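Local coordinates for sensory transduction histidine kinase, putative (Borrelia burgdorferi, PDB 5BWJ) that serves as the periplasmic Venus flytrap sensor domain of the hybrid histidine kinase Hk1, a system for sensing small molecules associated with tick feeding, at the interface of chains A and B. Coordinates in Å, arbitrary orientation; residue numbers count along the deposited sequence, not the author numbering. Chains: chain A/B, Sensory transduction histidine kinase, putative.

The interface of chains A and B. Residues chain A 89, 91, 159, 176, 182; chain B 18, 30-31.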
loop_
_atom_site.group_PDB
_atom_site.type_symbol
_atom_site.label_atom_id
_atom_site.label_comp_id
_atom_site.label_asym_id
_atom_site.label_seq_id
_atom_site.Cartn_x
_atom_site.Cartn_y
_atom_site.Cartn_z
ATOM N N ILE A 89 6.074 -0.596 0.084
ATOM C CA ILE A 89 7.055 -1.576 -0.357
ATOM C C ILE A 89 7.807 -1.010 -1.554
ATOM O O ILE A 89 7.203 -0.492 -2.492
ATOM C CB ILE A 89 6.392 -2.918 -0.720
ATOM C CG1 ILE A 89 5.717 -3.512 0.521
ATOM C CG2 ILE A 89 7.424 -3.896 -1.286
ATOM C CD1 ILE A 89 4.903 -4.766 0.254
ATOM N N ILE A 91 9.616 -1.031 -4.965
ATOM C CA ILE A 91 9.509 -1.827 -6.183
ATOM C C ILE A 91 10.309 -1.186 -7.308
ATOM O O ILE A 91 10.336 0.037 -7.453
ATOM C CB ILE A 91 8.038 -1.998 -6.624
ATOM C CG1 ILE A 91 7.256 -2.757 -5.547
ATOM C CG2 ILE A 91 7.954 -2.740 -7.966
ATOM C CD1 ILE A 91 5.786 -2.944 -5.851
ATOM N N CYS A 159 5.462 1.551 -4.139
ATOM C CA CYS A 159 4.709 0.568 -4.916
ATOM C C CYS A 159 3.482 1.170 -5.605
ATOM O O CYS A 159 3.352 1.086 -6.825
ATOM C CB CYS A 159 4.282 -0.613 -4.026
ATOM S SG CYS A 159 3.411 -0.201 -2.474
ATOM N N ILE A 176 6.956 -5.493 -12.891
ATOM C CA ILE A 176 7.790 -5.590 -11.700
ATOM C C ILE A 176 9.034 -6.423 -11.976
ATOM O O ILE A 176 8.949 -7.537 -12.494
ATOM C CB ILE A 176 7.020 -6.212 -10.514
ATOM C CG1 ILE A 176 5.864 -5.300 -10.103
ATOM C CG2 ILE A 176 7.955 -6.443 -9.319
ATOM C CD1 ILE A 176 4.959 -5.886 -9.032
ATOM N N PHE A 182 12.954 -5.760 -2.936
ATOM C CA PHE A 182 11.747 -5.489 -2.166
ATOM C C PHE A 182 12.075 -5.287 -0.698
ATOM O O PHE A 182 12.610 -6.182 -0.044
ATOM C CB PHE A 182 10.738 -6.627 -2.318
ATOM C CG PHE A 182 10.438 -6.977 -3.743
ATOM C CD1 PHE A 182 9.769 -6.086 -4.562
ATOM C CD2 PHE A 182 10.822 -8.200 -4.263
ATOM C CE1 PHE A 182 9.491 -6.406 -5.879
ATOM C CE2 PHE A 182 10.547 -8.527 -5.577
ATOM C CZ PHE A 182 9.882 -7.627 -6.386
ATOM N N PRO B 18 0.519 -4.857 -3.748
ATOM C CA PRO B 18 1.309 -5.300 -4.904
ATOM C C PRO B 18 1.812 -6.740 -4.785
ATOM O O PRO B 18 2.690 -7.145 -5.548
ATOM C CB PRO B 18 2.485 -4.327 -4.888
ATOM C CG PRO B 18 2.737 -4.128 -3.423
ATOM C CD PRO B 18 1.381 -4.207 -2.742
ATOM N N GLY B 30 3.341 -9.693 -9.397
ATOM C CA GLY B 30 3.471 -9.430 -7.977
ATOM C C GLY B 30 4.807 -9.845 -7.399
ATOM O O GLY B 30 5.623 -10.475 -8.074
ATOM N N LEU B 31 5.020 -9.494 -6.135
ATOM C CA LEU B 31 6.282 -9.755 -5.454
ATOM C C LEU B 31 6.179 -10.909 -4.455
ATOM O O LEU B 31 7.182 -11.301 -3.857
ATOM C CB LEU B 31 6.761 -8.486 -4.737
ATOM C CG LEU B 31 5.786 -7.830 -3.755
ATOM C CD1 LEU B 31 5.930 -8.412 -2.362
ATOM C CD2 LEU B 31 5.990 -6.327 -3.727
#
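Strand 84-95 of chain A, with the start of helix 159-169, the end of the short strand 174-176 and the loop before strand 183-192, meets two loops of chain B, one carrying B:Pro18 and the other B:Gly30 and B:Leu31. The patch among these residues is built from apolar contacts. B:Leu31 lays its CB over the centre of one face of the A:Phe182 ring as a CH-pi contact, 3.6 Å from A:Phe182 CE1. The two side chains run past each other in opposite directions, while A:Ile176 CG2 of the same chain as the ring borders it at its edge, in the plane; the CB laid on the face would probably limit turning of the phenyl group. With CG between the backbone N and the carbonyl carbon (chi1 55°) and a chi2 of 88°, B:Leu31 turns its CD2 methyl toward A:Ile89, meeting A:Ile89 CG2 tip to tip at 3.7 Å. B:Leu31 CD2 also touches A:Ile91 CD1 at 4.0 Å, the two side chains crossing at about a right angle. A:Ile91 CD1 packs as well on the pyrrolidine ring of B:Pro18, 3.7 Å from B:Pro18 CB, and so bridges the two loops of chain B. The proline follows a cis peptide bond, and B:Pro18 CG lies 3.9 Å from CB of A:Cys159, the first residue of its helix. A:Ile176 CD1 rests against the backbone of B:Gly30, 4.0 Å from B:Gly30 CA. The deposited pair is two-fold symmetric, so a twin of this patch recurs with the chains exchanged; the dimer may or may not form in the full-length receptor. In the fold, B:Gly30 and B:Leu31 link strand 28-29 to helix 32-42, and B:Pro18 lies between strands 6-13 and 21-22.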